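Local coordinates for ribonuclease P protein component 3 (Thermococcus kodakarensis KOD1, PDB 3WYZ) that probably serves as a protein subunit of ribonuclease P, the RNA-based complex that trims the 5' ends of precursor tRNAs, at residues A[16-21]-A[32-37]; A[173-178]-A[189-194]; A[9-14]-A[204-209]; A[112-117]-A[157-162]. All blocks are in the same frame, centred on the assembly; numbering follows the deposited sequence.

Contact 1 (A[16-21]-A[32-37]); sequences MDVRDE and DEVVFT
Val18 and Phe36 form a parallel bridge between strands 14-18 and 33-41, a buried strand pairing at the start of the sheet. Val18 N donates to Val35 O at 3.3 Å, and Val18 O receives the nearly straight bond from Thr37 N (2.7 Å, 175° at the hydrogen). Helix 21-30 links the two strands, making this the first beta-alpha-beta unit of the TIM-barrel-like fold. Val18 CG2 presses on Val34 CG1 at 3.3 Å, a close approach for two methyl carbons; the side chains cross at about a right angle, and both also touch His24 of that helix. Alongside the bridge, Thr37 OG1 donates to Asp17 OD1 at 2.6 Å from above the carboxylate plane, while Arg19 NE reaches the same oxygen from the opposite face at 3.1 Å. Arg19 NH2 takes the syn lone pair of Asp17 OD2 (2.8 Å), so the guanidinium grips the acid side-on and restrains its rotation. Ser178 OG is a further partner of Asp17 OD2, and Arg19 NH1 extends the charge network to Glu180.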
loop_
_atom_site.group_PDB
_atom_site.type_symbol
_atom_site.label_atom_id
_atom_site.label_comp_id
_atom_site.label_asym_id
_atom_site.label_seq_id
_atom_site.Cartn_x
_atom_site.Cartn_y
_atom_site.Cartn_z
ATOM N N MET A 16 -6.915 -2.770 -0.973
ATOM C CA MET A 16 -6.260 -2.280 0.238
ATOM C C MET A 16 -6.094 -0.769 0.315
ATOM O O MET A 16 -5.831 -0.244 1.389
ATOM C CB MET A 16 -4.875 -2.913 0.380
ATOM C CG MET A 16 -4.886 -4.396 0.685
ATOM S SD MET A 16 -5.661 -4.759 2.262
ATOM C CE MET A 16 -4.362 -4.291 3.411
ATOM N N ASP A 17 -6.249 -0.068 -0.801
ATOM C CA ASP A 17 -5.937 1.354 -0.837
ATOM C C ASP A 17 -6.734 2.094 -1.913
ATOM O O ASP A 17 -6.391 2.059 -3.088
ATOM C CB ASP A 17 -4.424 1.507 -1.053
ATOM C CG ASP A 17 -3.939 2.937 -0.951
ATOM O OD1 ASP A 17 -4.683 3.794 -0.435
ATOM O OD2 ASP A 17 -2.787 3.182 -1.384
ATOM N N VAL A 18 -7.825 2.730 -1.492
ATOM C CA VAL A 18 -8.560 3.692 -2.315
ATOM C C VAL A 18 -8.767 4.957 -1.486
ATOM O O VAL A 18 -9.028 4.885 -0.288
ATOM C CB VAL A 18 -9.915 3.140 -2.813
ATOM C CG1 VAL A 18 -9.698 2.018 -3.808
ATOM C CG2 VAL A 18 -10.770 2.641 -1.672
ATOM N N ARG A 19 -8.654 6.115 -2.129
ATOM C CA ARG A 19 -8.560 7.387 -1.410
ATOM C C ARG A 19 -9.664 8.394 -1.743
ATOM O O ARG A 19 -9.597 9.541 -1.308
ATOM C CB ARG A 19 -7.191 8.008 -1.682
ATOM C CG ARG A 19 -6.035 7.148 -1.201
ATOM C CD ARG A 19 -4.746 7.442 -1.944
ATOM N NE ARG A 19 -3.699 6.487 -1.593
ATOM C CZ ARG A 19 -2.434 6.574 -1.995
ATOM N NH1 ARG A 19 -2.034 7.582 -2.766
ATOM N NH2 ARG A 19 -1.559 5.648 -1.618
ATOM N N ASP A 20 -10.682 7.952 -2.483
ATOM C CA ASP A 20 -11.763 8.824 -2.957
ATOM C C ASP A 20 -13.133 8.180 -2.693
ATOM O O ASP A 20 -13.281 6.956 -2.795
ATOM C CB ASP A 20 -11.573 9.087 -4.458
ATOM C CG ASP A 20 -12.563 10.094 -5.016
ATOM O OD1 ASP A 20 -12.500 11.278 -4.624
ATOM O OD2 ASP A 20 -13.391 9.712 -5.866
ATOM N N GLU A 21 -14.121 9.008 -2.348
ATOM C CA GLU A 21 -15.491 8.540 -2.081
ATOM C C GLU A 21 -16.081 7.729 -3.230
ATOM O O GLU A 21 -16.524 6.594 -3.030
ATOM C CB GLU A 21 -16.432 9.717 -1.818
ATOM C CG GLU A 21 -16.702 10.015 -0.357
ATOM C CD GLU A 21 -17.874 10.964 -0.155
ATOM O OE1 GLU A 21 -18.336 11.587 -1.138
ATOM O OE2 GLU A 21 -18.336 11.089 0.997
ATOM N N ASP A 32 -14.468 -7.755 -2.493
ATOM C CA ASP A 32 -15.180 -8.229 -1.308
ATOM C C ASP A 32 -14.987 -7.320 -0.096
ATOM O O ASP A 32 -15.872 -7.217 0.754
ATOM C CB ASP A 32 -14.743 -9.652 -0.972
ATOM C CG ASP A 32 -15.172 -10.648 -2.026
ATOM O OD1 ASP A 32 -14.597 -10.637 -3.135
ATOM O OD2 ASP A 32 -16.098 -11.433 -1.745
ATOM N N GLU A 33 -13.819 -6.688 -0.011
ATOM C CA GLU A 33 -13.544 -5.684 1.010
ATOM C C GLU A 33 -12.796 -4.530 0.373
ATOM O O GLU A 33 -11.944 -4.737 -0.493
ATOM C CB GLU A 33 -12.691 -6.266 2.136
ATOM C CG GLU A 33 -13.250 -7.528 2.772
ATOM C CD GLU A 33 -12.457 -7.970 3.993
ATOM O OE1 GLU A 33 -12.265 -7.137 4.910
ATOM O OE2 GLU A 33 -12.034 -9.153 4.037
ATOM N N VAL A 34 -13.110 -3.314 0.804
ATOM C CA VAL A 34 -12.429 -2.124 0.306
ATOM C C VAL A 34 -11.995 -1.257 1.483
ATOM O O VAL A 34 -12.821 -0.829 2.287
ATOM C CB VAL A 34 -13.319 -1.305 -0.655
ATOM C CG1 VAL A 34 -12.548 -0.121 -1.218
ATOM C CG2 VAL A 34 -13.824 -2.178 -1.794
ATOM N N VAL A 35 -10.689 -1.021 1.582
ATOM C CA VAL A 35 -10.124 -0.172 2.619
ATOM C C VAL A 35 -10.029 1.270 2.110
ATOM O O VAL A 35 -9.433 1.520 1.071
ATOM C CB VAL A 35 -8.725 -0.676 3.025
ATOM C CG1 VAL A 35 -8.107 0.226 4.089
ATOM C CG2 VAL A 35 -8.794 -2.123 3.511
ATOM N N PHE A 36 -10.636 2.208 2.834
ATOM C CA PHE A 36 -10.521 3.624 2.511
ATOM C C PHE A 36 -9.284 4.217 3.179
ATOM O O PHE A 36 -9.120 4.126 4.392
ATOM C CB PHE A 36 -11.765 4.397 2.949
ATOM C CG PHE A 36 -11.716 5.859 2.594
ATOM C CD1 PHE A 36 -11.132 6.779 3.461
ATOM C CD2 PHE A 36 -12.240 6.310 1.395
ATOM C CE1 PHE A 36 -11.076 8.124 3.134
ATOM C CE2 PHE A 36 -12.190 7.652 1.062
ATOM C CZ PHE A 36 -11.608 8.560 1.934
ATOM N N THR A 37 -8.417 4.830 2.380
ATOM C CA THR A 37 -7.173 5.397 2.878
ATOM C C THR A 37 -7.269 6.920 2.994
ATOM O O THR A 37 -7.600 7.608 2.026
ATOM C CB THR A 37 -6.002 5.027 1.948
ATOM O OG1 THR A 37 -5.860 3.598 1.904
ATOM C CG2 THR A 37 -4.705 5.654 2.440
#

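Contact 2 (A[173-178]-A[189-194]); sequences RFITSS and RDLMSL
Ile175 of strand 173-176 meets Leu191 and Leu194 on the inner side of helix 188-198; the axes of the segments 173-176 and 189-194 pass 8.3 Å apart, their directions 122° apart. The helical segment begins with Arg189, whose carbonyl oxygen is gripped twice: Ser193 N at 3.1 Å and Ser193 OG at 3.0 Å approach it from opposite faces of its plane. Two residues on, Leu191 makes the main contact. Its CB lies 3.9 Å from Ile175 CG2, the two side chains sliding past each other in opposite directions, and Leu191 O sits even closer to that methyl, at 3.4 Å. Ile175 CG2 stands anti to its own backbone N (CG1 takes chi1 -51°), which directs this branch at the helix. Leu191 CD2 reaches on to the backbone at Ser177 N, 4.1 Å away. Met192 turns from the strand and packs on Leu209 instead. One turn after Leu191, Leu194 has CG anti to its backbone N (chi1 177°), and its CD2 touches Ile175 CG2 at 3.9 Å. At the end of the strand, Thr176 OG1 accepts from Ser178 N in an ST turn and also bonds to Glu15 of strand 14-18. Packing of this kind, through apolar side chains and without a hydrogen bond across it, belongs to the alpha/beta layering of a TIM-barrel-like fold, here between its last strand and the helix that follows.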
loop_
_atom_site.group_PDB
_atom_site.type_symbol
_atom_site.label_atom_id
_atom_site.label_comp_id
_atom_site.label_asym_id
_atom_site.label_seq_id
_atom_site.Cartn_x
_atom_site.Cartn_y
_atom_site.Cartn_z
ATOM N N ARG A 173 2.889 -8.873 0.650
ATOM C CA ARG A 173 2.638 -7.864 -0.374
ATOM C C ARG A 173 1.199 -7.878 -0.848
ATOM O O ARG A 173 0.469 -8.836 -0.631
ATOM C CB ARG A 173 3.570 -8.052 -1.571
ATOM C CG ARG A 173 3.372 -9.354 -2.343
ATOM C CD ARG A 173 3.979 -10.532 -1.594
ATOM N NE ARG A 173 3.923 -11.767 -2.354
ATOM C CZ ARG A 173 4.599 -12.874 -2.051
ATOM N NH1 ARG A 173 5.402 -12.924 -0.982
ATOM N NH2 ARG A 173 4.467 -13.941 -2.832
ATOM N N PHE A 174 0.805 -6.794 -1.496
ATOM C CA PHE A 174 -0.484 -6.723 -2.155
ATOM C C PHE A 174 -0.422 -5.779 -3.346
ATOM O O PHE A 174 0.425 -4.883 -3.387
ATOM C CB PHE A 174 -1.570 -6.279 -1.171
ATOM C CG PHE A 174 -1.268 -4.991 -0.457
ATOM C CD1 PHE A 174 -1.617 -3.772 -1.014
ATOM C CD2 PHE A 174 -0.670 -5.002 0.790
ATOM C CE1 PHE A 174 -1.355 -2.588 -0.351
ATOM C CE2 PHE A 174 -0.407 -3.821 1.461
ATOM C CZ PHE A 174 -0.744 -2.613 0.886
ATOM N N ILE A 175 -1.306 -6.012 -4.315
ATOM C CA ILE A 175 -1.485 -5.102 -5.434
ATOM C C ILE A 175 -2.659 -4.192 -5.105
ATOM O O ILE A 175 -3.678 -4.656 -4.591
ATOM C CB ILE A 175 -1.798 -5.838 -6.756
ATOM C CG1 ILE A 175 -0.778 -6.951 -7.043
ATOM C CG2 ILE A 175 -1.872 -4.846 -7.910
ATOM C CD1 ILE A 175 0.660 -6.497 -7.130
ATOM N N THR A 176 -2.523 -2.906 -5.423
ATOM C CA THR A 176 -3.600 -1.951 -5.199
ATOM C C THR A 176 -3.610 -0.832 -6.234
ATOM O O THR A 176 -2.592 -0.520 -6.833
ATOM C CB THR A 176 -3.541 -1.355 -3.778
ATOM O OG1 THR A 176 -4.621 -0.432 -3.606
ATOM C CG2 THR A 176 -2.209 -0.645 -3.519
ATOM N N SER A 177 -4.784 -0.246 -6.444
ATOM C CA SER A 177 -4.928 0.888 -7.345
ATOM C C SER A 177 -4.362 2.163 -6.733
ATOM O O SER A 177 -3.804 2.998 -7.451
ATOM C CB SER A 177 -6.403 1.106 -7.713
ATOM O OG SER A 177 -7.158 1.551 -6.591
ATOM N N SER A 178 -4.506 2.312 -5.416
ATOM C CA SER A 178 -4.184 3.564 -4.723
ATOM C C SER A 178 -4.923 4.708 -5.418
ATOM O O SER A 178 -4.357 5.776 -5.651
ATOM C CB SER A 178 -2.670 3.818 -4.697
ATOM O OG SER A 178 -1.981 2.754 -4.062
ATOM N N ARG A 189 -9.185 -8.608 -11.830
ATOM C CA ARG A 189 -8.526 -9.208 -12.982
ATOM C C ARG A 189 -7.455 -8.285 -13.572
ATOM O O ARG A 189 -6.392 -8.747 -13.970
ATOM C CB ARG A 189 -9.568 -9.582 -14.039
ATOM C CG ARG A 189 -9.041 -10.472 -15.152
ATOM C CD ARG A 189 -10.167 -10.968 -16.049
ATOM N NE ARG A 189 -10.847 -12.144 -15.498
ATOM C CZ ARG A 189 -11.982 -12.131 -14.793
ATOM N NH1 ARG A 189 -12.621 -10.996 -14.515
ATOM N NH2 ARG A 189 -12.491 -13.280 -14.360
ATOM N N ASP A 190 -7.734 -6.985 -13.611
ATOM C CA ASP A 190 -6.760 -6.004 -14.093
ATOM C C ASP A 190 -5.610 -5.809 -13.111
ATOM O O ASP A 190 -4.462 -5.646 -13.530
ATOM C CB ASP A 190 -7.421 -4.651 -14.381
ATOM C CG ASP A 190 -8.266 -4.666 -15.657
ATOM O OD1 ASP A 190 -8.634 -5.780 -16.110
ATOM O OD2 ASP A 190 -8.564 -3.565 -16.195
ATOM N N LEU A 191 -5.908 -5.816 -11.814
ATOM C CA LEU A 191 -4.858 -5.684 -10.805
ATOM C C LEU A 191 -3.919 -6.887 -10.827
ATOM O O LEU A 191 -2.725 -6.743 -10.600
ATOM C CB LEU A 191 -5.461 -5.499 -9.408
ATOM C CG LEU A 191 -6.221 -4.194 -9.138
ATOM C CD1 LEU A 191 -6.626 -4.148 -7.681
ATOM C CD2 LEU A 191 -5.395 -2.965 -9.492
ATOM N N MET A 192 -4.461 -8.065 -11.118
ATOM C CA MET A 192 -3.654 -9.278 -11.251
ATOM C C MET A 192 -2.801 -9.261 -12.522
ATOM O O MET A 192 -1.720 -9.855 -12.556
ATOM C CB MET A 192 -4.548 -10.521 -11.221
ATOM C CG MET A 192 -5.143 -10.790 -9.851
ATOM S SD MET A 192 -6.052 -12.343 -9.719
ATOM C CE MET A 192 -7.354 -12.109 -10.929
ATOM N N SER A 193 -3.277 -8.577 -13.563
ATOM C CA SER A 193 -2.486 -8.389 -14.779
ATOM C C SER A 193 -1.237 -7.551 -14.520
ATOM O O SER A 193 -0.200 -7.801 -15.122
ATOM C CB SER A 193 -3.328 -7.740 -15.879
ATOM O OG SER A 193 -4.443 -8.552 -16.191
ATOM N N LEU A 194 -1.338 -6.550 -13.643
ATOM C CA LEU A 194 -0.155 -5.802 -13.220
ATOM C C LEU A 194 0.844 -6.756 -12.575
ATOM O O LEU A 194 2.032 -6.712 -12.882
ATOM C CB LEU A 194 -0.518 -4.687 -12.239
ATOM C CG LEU A 194 0.637 -3.864 -11.650
ATOM C CD1 LEU A 194 1.452 -3.182 -12.738
ATOM C CD2 LEU A 194 0.104 -2.834 -10.667
#

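Contact 3 (A[9-14]-A[204-209]); sequences SRDYFV and EARASL
Val14 N donates to Leu209 O at 2.8 Å, in the carbonyl plane; here, where the chain enters the first strand of the TIM-barrel-like fold, it meets helix 202-209 from near the end of the chain. Phe13 CD1 touches Leu209 CB at 3.9 Å, with that carbon at the edge of the ring. Further out, Arg206 holds the more exposed residues before the strand. Its NH1 forms a salt bridge to Asp11 OD1 (3.3 Å) and a weak, long hydrogen bond to Arg10 O (3.4 Å). The Arg10 guanidinium lies over one face of the Arg206 guanidinium, with planes 47° apart; two like charges so close are probably eased by Asp11, and a crystal neighbour also touches Arg10. In the next shell, Asp32 OD1 receives Phe13 N, Tyr12 OH bonds to Glu33, and Leu209 rests on Leu191 of helix 188-198. Asp11 C lies 3.8 Å above one face of the Phe13 ring, offset toward the rim.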
loop_
_atom_site.group_PDB
_atom_site.type_symbol
_atom_site.label_atom_id
_atom_site.label_comp_id
_atom_site.label_asym_id
_atom_site.label_seq_id
_atom_site.Cartn_x
_atom_site.Cartn_y
_atom_site.Cartn_z
ATOM N N SER A 9 -12.257 -19.651 -0.136
ATOM C CA SER A 9 -12.699 -19.111 -1.416
ATOM C C SER A 9 -11.510 -18.840 -2.347
ATOM O O SER A 9 -10.456 -18.354 -1.920
ATOM C CB SER A 9 -13.520 -17.827 -1.211
ATOM O OG SER A 9 -14.555 -17.708 -2.177
ATOM N N ARG A 10 -11.697 -19.181 -3.617
ATOM C CA ARG A 10 -10.680 -18.977 -4.640
ATOM C C ARG A 10 -10.824 -17.590 -5.273
ATOM O O ARG A 10 -9.836 -16.945 -5.606
ATOM C CB ARG A 10 -10.788 -20.069 -5.709
ATOM C CG ARG A 10 -9.476 -20.789 -5.977
ATOM C CD ARG A 10 -9.663 -21.977 -6.911
ATOM N NE ARG A 10 -9.588 -21.583 -8.315
ATOM C CZ ARG A 10 -8.471 -21.198 -8.930
ATOM N NH1 ARG A 10 -8.506 -20.857 -10.215
ATOM N NH2 ARG A 10 -7.316 -21.145 -8.269
ATOM N N ASP A 11 -12.058 -17.127 -5.432
ATOM C CA ASP A 11 -12.298 -15.837 -6.069
ATOM C C ASP A 11 -12.672 -14.762 -5.062
ATOM O O ASP A 11 -13.700 -14.112 -5.193
ATOM C CB ASP A 11 -13.386 -15.971 -7.139
ATOM C CG ASP A 11 -12.919 -16.760 -8.344
ATOM O OD1 ASP A 11 -11.704 -17.047 -8.437
ATOM O OD2 ASP A 11 -13.768 -17.091 -9.202
ATOM N N TYR A 12 -11.819 -14.568 -4.063
ATOM C CA TYR A 12 -12.039 -13.549 -3.046
ATOM C C TYR A 12 -10.997 -12.443 -3.227
ATOM O O TYR A 12 -9.803 -12.726 -3.286
ATOM C CB TYR A 12 -11.938 -14.171 -1.654
ATOM C CG TYR A 12 -12.401 -13.253 -0.549
ATOM C CD1 TYR A 12 -11.510 -12.370 0.070
ATOM C CD2 TYR A 12 -13.728 -13.254 -0.123
ATOM C CE1 TYR A 12 -11.930 -11.516 1.081
ATOM C CE2 TYR A 12 -14.155 -12.403 0.884
ATOM C CZ TYR A 12 -13.253 -11.538 1.480
ATOM O OH TYR A 12 -13.671 -10.690 2.475
ATOM N N PHE A 13 -11.441 -11.191 -3.309
ATOM C CA PHE A 13 -10.548 -10.074 -3.638
ATOM C C PHE A 13 -10.710 -8.891 -2.687
ATOM O O PHE A 13 -11.824 -8.524 -2.341
ATOM C CB PHE A 13 -10.800 -9.616 -5.078
ATOM C CG PHE A 13 -10.665 -10.719 -6.093
ATOM C CD1 PHE A 13 -9.425 -11.302 -6.344
ATOM C CD2 PHE A 13 -11.773 -11.185 -6.790
ATOM C CE1 PHE A 13 -9.294 -12.321 -7.271
ATOM C CE2 PHE A 13 -11.648 -12.200 -7.722
ATOM C CZ PHE A 13 -10.409 -12.772 -7.960
ATOM N N VAL A 14 -9.587 -8.293 -2.286
ATOM C CA VAL A 14 -9.576 -7.162 -1.349
ATOM C C VAL A 14 -8.814 -5.975 -1.947
ATOM O O VAL A 14 -7.709 -6.135 -2.446
ATOM C CB VAL A 14 -8.920 -7.545 -0.016
ATOM C CG1 VAL A 14 -8.821 -6.335 0.912
ATOM C CG2 VAL A 14 -9.693 -8.681 0.650
ATOM N N GLU A 204 0.316 -16.383 -7.462
ATOM C CA GLU A 204 0.973 -15.334 -6.682
ATOM C C GLU A 204 0.199 -14.024 -6.794
ATOM O O GLU A 204 -0.072 -13.380 -5.781
ATOM C CB GLU A 204 2.425 -15.140 -7.129
ATOM C CG GLU A 204 3.329 -16.329 -6.817
ATOM C CD GLU A 204 4.705 -16.225 -7.454
ATOM O OE1 GLU A 204 4.802 -15.783 -8.617
ATOM O OE2 GLU A 204 5.701 -16.590 -6.795
ATOM N N ALA A 205 -0.168 -13.645 -8.017
ATOM C CA ALA A 205 -0.994 -12.452 -8.244
ATOM C C ALA A 205 -2.329 -12.535 -7.502
ATOM O O ALA A 205 -2.787 -11.554 -6.915
ATOM C CB ALA A 205 -1.230 -12.246 -9.728
ATOM N N ARG A 206 -2.939 -13.715 -7.531
ATOM C CA ARG A 206 -4.184 -13.971 -6.806
ATOM C C ARG A 206 -4.006 -13.795 -5.300
ATOM O O ARG A 206 -4.863 -13.212 -4.638
ATOM C CB ARG A 206 -4.681 -15.389 -7.113
ATOM C CG ARG A 206 -6.048 -15.737 -6.546
ATOM C CD ARG A 206 -6.393 -17.203 -6.782
ATOM N NE ARG A 206 -6.392 -17.539 -8.204
ATOM C CZ ARG A 206 -7.360 -17.223 -9.066
ATOM N NH1 ARG A 206 -8.445 -16.553 -8.671
ATOM N NH2 ARG A 206 -7.244 -17.578 -10.344
ATOM N N ALA A 207 -2.901 -14.307 -4.759
ATOM C CA ALA A 207 -2.622 -14.196 -3.321
ATOM C C ALA A 207 -2.412 -12.754 -2.874
ATOM O O ALA A 207 -2.735 -12.409 -1.736
ATOM C CB ALA A 207 -1.420 -15.040 -2.937
ATOM N N SER A 208 -1.889 -11.914 -3.767
ATOM C CA SER A 208 -1.703 -10.490 -3.483
ATOM C C SER A 208 -3.016 -9.704 -3.324
ATOM O O SER A 208 -3.018 -8.612 -2.749
ATOM C CB SER A 208 -0.840 -9.846 -4.570
ATOM O OG SER A 208 0.451 -10.433 -4.593
ATOM N N LEU A 209 -4.118 -10.235 -3.845
ATOM C CA LEU A 209 -5.443 -9.639 -3.644
ATOM C C LEU A 209 -6.317 -10.427 -2.665
ATOM O O LEU A 209 -7.350 -9.933 -2.219
ATOM C CB LEU A 209 -6.174 -9.523 -4.979
ATOM C CG LEU A 209 -5.600 -8.551 -6.011
ATOM C CD1 LEU A 209 -6.444 -8.603 -7.276
ATOM C CD2 LEU A 209 -5.529 -7.128 -5.463
#

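Contact 4 (A[112-117]-A[157-162]); sequences SPWFGR and RFMMKT
Trp114 offers one face of its indole to Met159, an in-plane edge to Thr162 CG2 and its CB to Phe158. The Met159 and Trp114 side chains cross at about a right angle; Met159 CG makes a CH-pi contact 3.8 Å from the centroid of the six-membered ring, 23° off the normal. The extended methionine chain then carries CE to 3.4 Å from Trp114 CZ2, while SD sits obliquely, a Met-aromatic contact. On the opposite face, Ser112 CA lies 3.8 Å above the plane, over its centre, so the indole is sandwiched between its own turn and the helix. Thr162 OG1 approaches Trp114 CE3 at 3.6 Å while donating to Phe158 O. Phe158 meets Trp114 CB to CB at 3.7 Å, and its CE2 touches Arg117 O at 3.4 Å. Two overlapping beta turns, type I from Ser112 and type II from Trp114, shape this loop, which packs on helix 149-168 and connects strand 109-111 to helix 124-133, a beta-to-alpha connection of the TIM-barrel-like fold.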
loop_
_atom_site.group_PDB
_atom_site.type_symbol
_atom_site.label_atom_id
_atom_site.label_comp_id
_atom_site.label_asym_id
_atom_site.label_seq_id
_atom_site.Cartn_x
_atom_site.Cartn_y
_atom_site.Cartn_z
ATOM N N SER A 112 4.724 1.595 -2.460
ATOM C CA SER A 112 5.555 2.076 -3.568
ATOM C C SER A 112 6.883 2.704 -3.122
ATOM O O SER A 112 7.031 3.920 -3.166
ATOM C CB SER A 112 4.769 3.088 -4.405
ATOM O OG SER A 112 3.639 2.484 -4.995
ATOM N N PRO A 113 7.853 1.875 -2.702
ATOM C CA PRO A 113 9.158 2.398 -2.272
ATOM C C PRO A 113 9.924 3.115 -3.382
ATOM O O PRO A 113 10.798 3.934 -3.093
ATOM C CB PRO A 113 9.917 1.140 -1.811
ATOM C CG PRO A 113 9.177 -0.014 -2.411
ATOM C CD PRO A 113 7.750 0.420 -2.511
ATOM N N TRP A 114 9.587 2.796 -4.632
ATOM C CA TRP A 114 10.185 3.414 -5.820
ATOM C C TRP A 114 9.621 4.805 -6.137
ATOM O O TRP A 114 10.179 5.522 -6.966
ATOM C CB TRP A 114 9.973 2.509 -7.051
ATOM C CG TRP A 114 8.530 2.163 -7.276
ATOM C CD1 TRP A 114 7.592 2.910 -7.934
ATOM C CD2 TRP A 114 7.850 0.991 -6.806
ATOM N NE1 TRP A 114 6.375 2.274 -7.905
ATOM C CE2 TRP A 114 6.504 1.096 -7.213
ATOM C CE3 TRP A 114 8.252 -0.137 -6.081
ATOM C CZ2 TRP A 114 5.559 0.117 -6.922
ATOM C CZ3 TRP A 114 7.307 -1.111 -5.786
ATOM C CH2 TRP A 114 5.976 -0.976 -6.205
ATOM N N PHE A 115 8.511 5.175 -5.501
ATOM C CA PHE A 115 7.745 6.368 -5.880
ATOM C C PHE A 115 8.611 7.628 -5.985
ATOM O O PHE A 115 9.199 8.069 -5.008
ATOM C CB PHE A 115 6.597 6.594 -4.882
ATOM C CG PHE A 115 5.698 7.748 -5.232
ATOM C CD1 PHE A 115 4.830 7.665 -6.308
ATOM C CD2 PHE A 115 5.714 8.915 -4.477
ATOM C CE1 PHE A 115 3.995 8.730 -6.633
ATOM C CE2 PHE A 115 4.878 9.981 -4.794
ATOM C CZ PHE A 115 4.019 9.889 -5.876
ATOM N N GLY A 116 8.684 8.191 -7.186
ATOM C CA GLY A 116 9.443 9.419 -7.426
ATOM C C GLY A 116 10.949 9.232 -7.399
ATOM O O GLY A 116 11.676 10.129 -6.982
ATOM N N ARG A 117 11.419 8.072 -7.853
ATOM C CA ARG A 117 12.848 7.752 -7.844
ATOM C C ARG A 117 13.319 7.267 -9.207
ATOM O O ARG A 117 12.513 7.015 -10.111
ATOM C CB ARG A 117 13.149 6.659 -6.815
ATOM C CG ARG A 117 12.738 6.978 -5.387
ATOM C CD ARG A 117 13.101 5.822 -4.459
ATOM N NE ARG A 117 14.544 5.597 -4.391
ATOM C CZ ARG A 117 15.397 6.353 -3.704
ATOM N NH1 ARG A 117 14.979 7.399 -3.000
ATOM N NH2 ARG A 117 16.686 6.056 -3.716
ATOM N N ARG A 157 10.144 -1.531 -14.417
ATOM C CA ARG A 157 11.445 -2.100 -14.046
ATOM C C ARG A 157 11.636 -2.119 -12.531
ATOM O O ARG A 157 12.099 -3.116 -11.981
ATOM C CB ARG A 157 12.615 -1.358 -14.717
ATOM C CG ARG A 157 12.822 -1.736 -16.177
ATOM C CD ARG A 157 14.150 -1.258 -16.765
ATOM N NE ARG A 157 14.510 0.123 -16.405
ATOM C CZ ARG A 157 15.293 0.475 -15.381
ATOM N NH1 ARG A 157 15.549 1.758 -15.163
ATOM N NH2 ARG A 157 15.822 -0.434 -14.564
ATOM N N PHE A 158 11.275 -1.023 -11.866
ATOM C CA PHE A 158 11.432 -0.915 -10.416
ATOM C C PHE A 158 10.524 -1.891 -9.690
ATOM O O PHE A 158 10.917 -2.483 -8.686
ATOM C CB PHE A 158 11.142 0.512 -9.914
ATOM C CG PHE A 158 11.962 1.584 -10.589
ATOM C CD1 PHE A 158 13.256 1.335 -11.030
ATOM C CD2 PHE A 158 11.434 2.854 -10.767
ATOM C CE1 PHE A 158 14.001 2.330 -11.642
ATOM C CE2 PHE A 158 12.167 3.850 -11.381
ATOM C CZ PHE A 158 13.452 3.593 -11.817
ATOM N N MET A 159 9.304 -2.038 -10.196
ATOM C CA MET A 159 8.351 -2.990 -9.642
ATOM C C MET A 159 8.824 -4.431 -9.816
ATOM O O MET A 159 8.615 -5.256 -8.931
ATOM C CB MET A 159 6.988 -2.820 -10.297
ATOM C CG MET A 159 6.265 -1.557 -9.871
ATOM S SD MET A 159 4.641 -1.439 -10.633
ATOM C CE MET A 159 4.079 0.133 -9.997
ATOM N N MET A 160 9.455 -4.724 -10.951
ATOM C CA MET A 160 10.062 -6.032 -11.189
ATOM C C MET A 160 11.196 -6.317 -10.205
ATOM O O MET A 160 11.271 -7.415 -9.668
ATOM C CB MET A 160 10.581 -6.142 -12.625
ATOM C CG MET A 160 9.482 -6.234 -13.673
ATOM S SD MET A 160 10.116 -6.103 -15.357
ATOM C CE MET A 160 8.622 -5.743 -16.283
ATOM N N LYS A 161 12.069 -5.338 -9.972
ATOM C CA LYS A 161 13.186 -5.506 -9.030
ATOM C C LYS A 161 12.679 -5.731 -7.604
ATOM O O LYS A 161 13.183 -6.593 -6.885
ATOM C CB LYS A 161 14.133 -4.295 -9.044
ATOM C CG LYS A 161 14.876 -4.070 -10.358
ATOM C CD LYS A 161 16.272 -3.495 -10.132
ATOM C CE LYS A 161 16.818 -2.786 -11.370
ATOM N NZ LYS A 161 18.308 -2.667 -11.348
ATOM N N THR A 162 11.685 -4.944 -7.203
ATOM C CA THR A 162 11.094 -5.062 -5.882
ATOM C C THR A 162 10.362 -6.394 -5.712
ATOM O O THR A 162 10.447 -7.023 -4.658
ATOM C CB THR A 162 10.125 -3.902 -5.603
ATOM O OG1 THR A 162 10.822 -2.654 -5.724
ATOM C CG2 THR A 162 9.543 -4.008 -4.220
#

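Overall arrangement
Contacts 1, 2 and 4 are buried, whereas contact 3 is partly exposed and sits farthest from the centre of the chain. Their chemistry follows: contact 1 combines strand pairing with an Asp-Arg salt bridge, contacts 2 and 4 have no hydrogen bonds between their segments, and contact 3 mixes one backbone bond with arginines near the surface. Contacts 1 and 2 hold the first and last strands of the same sheet and touch directly, Met16 packing against Phe174. Contact 3 lies against both, reaching strand 33-41 on one side and strand 173-176 with helix 188-198 on the other. Contact 4 stands apart, about 22 Å between centres from contacts 1 and 3, touching contact 2 through Met159 and Leu194.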